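Local coordinates for protein 2-oxoglutarate-dependent dioxygenase DAO (Oryza sativa subsp. indica, PDB 6KUN) that probably catalyses the iron- and 2-oxoglutarate-dependent oxidation of the auxin indole-3-acetic acid to inactive 2-oxoindole-3-acetic acid, at residues Val53-Asp58 with Arg154-Tyr158; Ile71-Tyr76 with Ala88-Cys92. The contacts are given in a common frame with arbitrary orientation. Residue numbers count along the deposited sequence, not the author numbering.

Contact 1: residues Val53-Asp58 with Arg154-Tyr158; sequences VRALFD and RMNRY. With AKG (2-oxoglutaric acid), chain G; IAC (1H-indol-3-ylacetic acid), chain H.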
loop_
_atom_site.group_PDB
_atom_site.type_symbol
_atom_site.label_atom_id
_atom_site.label_comp_id
_atom_site.label_asym_id
_atom_site.label_seq_id
_atom_site.Cartn_x
_atom_site.Cartn_y
_atom_site.Cartn_z
ATOM N N VAL B 53 1.926 8.071 -10.056
ATOM C CA VAL B 53 1.928 9.394 -9.437
ATOM C C VAL B 53 3.280 9.695 -8.807
ATOM O O VAL B 53 3.785 10.830 -8.871
ATOM C CB VAL B 53 0.794 9.496 -8.409
ATOM C CG1 VAL B 53 0.878 10.826 -7.681
ATOM C CG2 VAL B 53 -0.568 9.413 -9.121
ATOM N N ARG B 54 3.878 8.700 -8.162
ATOM C CA ARG B 54 5.220 8.891 -7.618
ATOM C C ARG B 54 6.257 9.087 -8.708
ATOM O O ARG B 54 7.166 9.896 -8.528
ATOM C CB ARG B 54 5.568 7.715 -6.713
ATOM C CG ARG B 54 5.124 7.998 -5.261
ATOM C CD ARG B 54 4.657 6.783 -4.492
ATOM N NE ARG B 54 5.495 5.616 -4.718
ATOM C CZ ARG B 54 5.464 4.512 -3.973
ATOM N NH1 ARG B 54 4.644 4.427 -2.929
ATOM N NH2 ARG B 54 6.265 3.497 -4.265
ATOM N N ALA B 55 6.086 8.427 -9.857
ATOM C CA ALA B 55 6.967 8.657 -10.996
ATOM C C ALA B 55 6.825 10.082 -11.530
ATOM O O ALA B 55 7.826 10.749 -11.814
ATOM C CB ALA B 55 6.662 7.645 -12.096
ATOM N N LEU B 56 5.599 10.586 -11.620
ATOM C CA LEU B 56 5.389 11.952 -12.060
ATOM C C LEU B 56 6.099 12.926 -11.138
ATOM O O LEU B 56 6.745 13.882 -11.589
ATOM C CB LEU B 56 3.901 12.285 -12.108
ATOM C CG LEU B 56 3.134 11.764 -13.292
ATOM C CD1 LEU B 56 1.684 12.222 -13.109
ATOM C CD2 LEU B 56 3.774 12.245 -14.606
ATOM N N PHE B 57 5.907 12.763 -9.824
ATOM C CA PHE B 57 6.510 13.736 -8.911
ATOM C C PHE B 57 8.020 13.530 -8.787
ATOM O O PHE B 57 8.720 14.452 -8.360
ATOM C CB PHE B 57 5.868 13.696 -7.550
ATOM C CG PHE B 57 4.538 14.379 -7.510
ATOM C CD1 PHE B 57 4.434 15.721 -7.794
ATOM C CD2 PHE B 57 3.409 13.667 -7.211
ATOM C CE1 PHE B 57 3.208 16.343 -7.783
ATOM C CE2 PHE B 57 2.176 14.298 -7.160
ATOM C CZ PHE B 57 2.078 15.638 -7.465
ATOM N N ASP B 58 8.527 12.363 -9.165
ATOM C CA ASP B 58 9.975 12.149 -9.181
ATOM C C ASP B 58 10.638 12.629 -10.465
ATOM O O ASP B 58 11.851 12.471 -10.625
ATOM C CB ASP B 58 10.298 10.673 -8.971
ATOM C CG ASP B 58 10.164 10.250 -7.513
ATOM O OD1 ASP B 58 10.105 11.130 -6.622
ATOM O OD2 ASP B 58 10.129 9.035 -7.274
ATOM N N ARG B 154 -6.901 16.199 -9.322
ATOM C CA ARG B 154 -5.627 16.716 -8.812
ATOM C C ARG B 154 -4.766 15.586 -8.246
ATOM O O ARG B 154 -5.255 14.671 -7.571
ATOM C CB ARG B 154 -5.857 17.757 -7.746
ATOM C CG ARG B 154 -4.937 18.923 -7.740
ATOM C CD ARG B 154 -5.240 19.815 -6.521
ATOM N NE ARG B 154 -6.230 20.863 -6.778
ATOM C CZ ARG B 154 -6.830 21.575 -5.823
ATOM N NH1 ARG B 154 -6.557 21.338 -4.545
ATOM N NH2 ARG B 154 -7.713 22.510 -6.143
ATOM N N MET B 155 -3.488 15.638 -8.571
ATOM C CA MET B 155 -2.455 14.789 -7.983
ATOM C C MET B 155 -1.571 15.720 -7.179
ATOM O O MET B 155 -1.136 16.760 -7.707
ATOM C CB MET B 155 -1.677 14.033 -9.059
ATOM C CG MET B 155 -2.525 13.004 -9.800
ATOM S SD MET B 155 -1.727 12.310 -11.293
ATOM C CE MET B 155 -1.560 13.759 -12.370
ATOM N N ASN B 156 -1.365 15.387 -5.905
ATOM C CA ASN B 156 -0.708 16.312 -4.986
ATOM C C ASN B 156 0.522 15.660 -4.342
ATOM O O ASN B 156 0.525 14.465 -4.031
ATOM C CB ASN B 156 -1.625 16.779 -3.823
ATOM C CG ASN B 156 -3.028 17.192 -4.275
ATOM O OD1 ASN B 156 -3.205 18.169 -4.987
ATOM N ND2 ASN B 156 -4.035 16.447 -3.819
ATOM N N ARG B 157 1.526 16.480 -4.049
ATOM C CA ARG B 157 2.645 16.056 -3.215
ATOM C C ARG B 157 3.007 17.166 -2.245
ATOM O O ARG B 157 3.213 18.314 -2.649
ATOM C CB ARG B 157 3.860 15.691 -4.059
ATOM C CG ARG B 157 4.973 15.075 -3.283
ATOM C CD ARG B 157 6.017 14.487 -4.199
ATOM N NE ARG B 157 7.012 15.456 -4.618
ATOM C CZ ARG B 157 8.270 15.136 -4.946
ATOM N NH1 ARG B 157 8.661 13.878 -4.890
ATOM N NH2 ARG B 157 9.119 16.075 -5.320
ATOM N N TYR B 158 3.067 16.822 -0.963
ATOM C CA TYR B 158 3.527 17.734 0.093
ATOM C C TYR B 158 4.910 17.257 0.515
ATOM O O TYR B 158 5.073 16.126 0.981
ATOM C CB TYR B 158 2.540 17.785 1.273
ATOM C CG TYR B 158 1.111 18.116 0.848
ATOM C CD1 TYR B 158 0.313 17.155 0.238
ATOM C CD2 TYR B 158 0.571 19.381 1.037
ATOM C CE1 TYR B 158 -0.973 17.440 -0.171
ATOM C CE2 TYR B 158 -0.714 19.680 0.629
ATOM C CZ TYR B 158 -1.483 18.700 0.030
ATOM O OH TYR B 158 -2.771 18.976 -0.377
HETATM C C1 AKG G . -8.483 18.821 0.001
HETATM O O1 AKG G . -8.815 17.643 -0.255
HETATM O O2 AKG G . -9.054 19.799 -0.527
HETATM C C2 AKG G . -7.395 19.062 0.944
HETATM O O5 AKG G . -7.593 19.712 1.956
HETATM C C3 AKG G . -6.022 18.500 0.659
HETATM C C4 AKG G . -6.155 17.084 0.115
HETATM C C5 AKG G . -4.782 16.513 -0.145
HETATM O O3 AKG G . -4.392 15.554 0.556
HETATM O O4 AKG G . -4.087 17.020 -1.052
HETATM C C IAC H . -11.429 28.281 -3.704
HETATM C C1 IAC H . -10.386 28.170 -4.560
HETATM C C2 IAC H . -9.111 28.684 -4.214
HETATM C C3 IAC H . -8.929 29.294 -2.997
HETATM C C4 IAC H . -9.994 29.394 -2.119
HETATM C C5 IAC H . -11.225 28.911 -2.488
HETATM C C7 IAC H . -10.829 27.541 -5.660
HETATM C C8 IAC H . -12.172 27.249 -5.505
HETATM C C17 IAC H . -10.161 27.134 -6.971
HETATM C C18 IAC H . -9.383 25.835 -6.858
HETATM N N IAC H . -12.541 27.714 -4.282
HETATM O O2 IAC H . -8.310 25.725 -7.514
HETATM O O3 IAC H . -9.813 24.885 -6.149
HETATM O O HOH W 1 7.266 11.106 -5.805
#

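Contact 2: residues Ile71-Tyr76 with Ala88-Cys92; sequences IPGSGY and AFGLC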
loop_
_atom_site.group_PDB
_atom_site.type_symbol
_atom_site.label_atom_id
_atom_site.label_comp_id
_atom_site.label_asym_id
_atom_site.label_seq_id
_atom_site.Cartn_x
_atom_site.Cartn_y
_atom_site.Cartn_z
ATOM N N ILE B 71 -2.715 21.804 -21.126
ATOM C CA ILE B 71 -3.991 22.277 -21.681
ATOM C C ILE B 71 -4.418 23.501 -20.888
ATOM O O ILE B 71 -3.973 23.707 -19.749
ATOM C CB ILE B 71 -5.112 21.209 -21.646
ATOM C CG1 ILE B 71 -5.484 20.849 -20.216
ATOM C CG2 ILE B 71 -4.711 19.953 -22.370
ATOM C CD1 ILE B 71 -6.659 19.920 -20.112
ATOM N N PRO B 72 -5.256 24.335 -21.462
ATOM C CA PRO B 72 -5.463 25.664 -20.880
ATOM C C PRO B 72 -5.851 25.581 -19.422
ATOM O O PRO B 72 -6.830 24.915 -19.079
ATOM C CB PRO B 72 -6.593 26.243 -21.741
ATOM C CG PRO B 72 -6.458 25.532 -23.030
ATOM C CD PRO B 72 -6.096 24.124 -22.648
ATOM N N GLY B 73 -5.042 26.193 -18.556
ATOM C CA GLY B 73 -5.297 26.201 -17.126
ATOM C C GLY B 73 -4.864 24.973 -16.357
ATOM O O GLY B 73 -5.012 24.955 -15.137
ATOM N N SER B 74 -4.339 23.936 -17.010
ATOM C CA SER B 74 -4.103 22.671 -16.332
ATOM C C SER B 74 -2.685 22.194 -16.609
ATOM O O SER B 74 -2.077 22.530 -17.616
ATOM C CB SER B 74 -5.100 21.612 -16.790
ATOM O OG SER B 74 -6.405 21.872 -16.304
ATOM N N GLY B 75 -2.175 21.380 -15.688
ATOM C CA GLY B 75 -0.814 20.889 -15.776
ATOM C C GLY B 75 -0.132 20.963 -14.446
ATOM O O GLY B 75 -0.763 21.048 -13.405
ATOM N N TYR B 76 1.186 20.919 -14.480
ATOM C CA TYR B 76 1.968 20.990 -13.256
ATOM C C TYR B 76 1.930 22.392 -12.645
ATOM O O TYR B 76 1.844 23.399 -13.343
ATOM C CB TYR B 76 3.414 20.580 -13.569
ATOM C CG TYR B 76 4.339 20.656 -12.397
ATOM C CD1 TYR B 76 4.318 19.688 -11.417
ATOM C CD2 TYR B 76 5.242 21.683 -12.270
ATOM C CE1 TYR B 76 5.167 19.747 -10.339
ATOM C CE2 TYR B 76 6.099 21.754 -11.197
ATOM C CZ TYR B 76 6.063 20.804 -10.246
ATOM O OH TYR B 76 6.904 20.878 -9.165
ATOM N N ALA B 88 1.838 19.983 -7.466
ATOM C CA ALA B 88 0.681 19.236 -7.910
ATOM C C ALA B 88 0.581 19.235 -9.422
ATOM O O ALA B 88 1.240 20.014 -10.116
ATOM C CB ALA B 88 -0.607 19.815 -7.311
ATOM N N PHE B 89 -0.252 18.310 -9.908
ATOM C CA PHE B 89 -0.710 18.244 -11.289
ATOM C C PHE B 89 -2.220 18.312 -11.235
ATOM O O PHE B 89 -2.842 17.506 -10.520
ATOM C CB PHE B 89 -0.308 16.924 -11.983
ATOM C CG PHE B 89 1.162 16.752 -12.199
ATOM C CD1 PHE B 89 1.986 16.294 -11.182
ATOM C CD2 PHE B 89 1.708 16.960 -13.465
ATOM C CE1 PHE B 89 3.348 16.080 -11.402
ATOM C CE2 PHE B 89 3.061 16.757 -13.702
ATOM C CZ PHE B 89 3.883 16.316 -12.685
ATOM N N GLY B 90 -2.806 19.260 -11.950
ATOM C CA GLY B 90 -4.245 19.421 -11.997
ATOM C C GLY B 90 -4.781 19.353 -13.409
ATOM O O GLY B 90 -4.121 19.795 -14.363
ATOM N N LEU B 91 -5.998 18.847 -13.525
ATOM C CA LEU B 91 -6.677 18.616 -14.792
ATOM C C LEU B 91 -8.112 19.088 -14.661
ATOM O O LEU B 91 -8.887 18.525 -13.894
ATOM C CB LEU B 91 -6.635 17.149 -15.168
ATOM C CG LEU B 91 -7.166 16.723 -16.536
ATOM C CD1 LEU B 91 -7.224 15.170 -16.508
ATOM C CD2 LEU B 91 -8.471 17.269 -16.968
ATOM N N CYS B 92 -8.443 20.113 -15.414
ATOM C CA CYS B 92 -9.797 20.632 -15.647
ATOM C C CYS B 92 -9.982 20.738 -17.160
ATOM O O CYS B 92 -9.099 21.283 -17.837
ATOM C CB CYS B 92 -9.946 22.011 -15.000
ATOM S SG CYS B 92 -11.638 22.519 -14.768
HETATM O O HOH W 2 -8.606 22.873 -19.958
#

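Contact 1: residues Val53-Asp58 with Arg154-Tyr158
Phe57 lays its ring flat against the aliphatic part of Arg157. CB of Arg157 sits 3.5 Å from the ring centroid of Phe57 and 2° off the ring normal, a CH-pi contact over the face. The ring edge meets the strand backbone, with Phe57 CZ 3.4 Å from Met155 O. Phe57 is in the last turn of helix 43-57. The local axes of 53-57 and 154-158 come within 9.5 Å and cross at -63°. One turn earlier, Val53 CG2 lies 3.8 Å from Met155 SD. Leu56 CD1 reaches Met155 CE at 3.7 Å, and Phe57 CE2 is 4.3 Å from Met155 CB. Met155 thus packs against three apolar side chains of the helix.

The polar part lies at the helix end. Asp58 OD1 and Arg157 NH1 form a long salt bridge of 3.6 Å. A water donates to Arg54 O at 3.0 Å and makes weak bonds to Asp58 OD1 and Arg157 NH1. The stronger charged partner of Arg157 is Glu87, on the adjacent strand 86-92.

Arg154, Asn156 and Tyr158 serve the ligand side of the same strand. Tyr158 OH donates a very short 2.5 Å hydrogen bond to O4 of 2-oxoglutarate, and Asn156 ND2 is 2.8 Å from that oxygen. Asn156 is also held by Tyr86 and Ser244. Arg154 NH2 lies 3.2 Å from O3 of the bound indole-3-acetic acid. The strand therefore has two chemistries: Met155 and Arg157 seat the helix on the jelly-roll sheet mainly by apolar contact, while Arg154, Asn156 and Tyr158 offer polar groups to cosubstrate and auxin.

Contact 2: residues Ile71-Tyr76 with Ala88-Cys92
Gly75 and Gly90 form an antiparallel hydrogen-bonded pair. Gly75 N donates to Gly90 O at 2.8 Å, and Gly90 N donates to Gly75 O at 3.1 Å. Gly75 O also receives a CA-H...O contact from Phe89 CA at 3.5 Å. Past this pair a side chain takes over: Cys92 N donates to Ser74 OG at 2.8 Å. Ser74 N is satisfied by Ile71 O at 2.8 Å, which closes a type II turn with Gly73 at positive phi. A water lies between turn and strand, 2.8 Å from Pro72 O and 2.7 Å from Cys92 O.

At the other end Tyr76 and Phe89 are a non-hydrogen-bonded pair. The edge of Tyr76 points to the face of Phe89, with ring centroids 5.1 Å apart. Tyr76 OH is hydrogen-bonded to the carboxylate of Glu87. On its far edge strand 86-92 forms backbone hydrogen bonds with strand 151-158, through Phe89 with Met155 and Leu91 with Phe153. This is a beta hairpin that extends the major sheet of the jelly-roll fold at its edge within this chain.

Both contacts are largely buried and reach the same sheet, where strands 151-158 and 86-92 are neighbours. Contact 2 is nested in the chain loop that contact 1 closes. Their centres lie 13 Å apart. They meet directly: Met155 N is 2.8 Å from Phe89 O, a probable hydrogen bond, and Phe57 CE1 is 3.6 Å from Phe89 CD1. Phe89 so joins the helix packing to the hairpin. Contact 1 sets a helix across a strand through side chains, on a strand that also lines the ligand pockets. Contact 2 pairs strands at the sheet edge mainly through the backbone. Each has an exposed margin, Asp58 in contact 1 and the Pro72-Gly73 turn in contact 2.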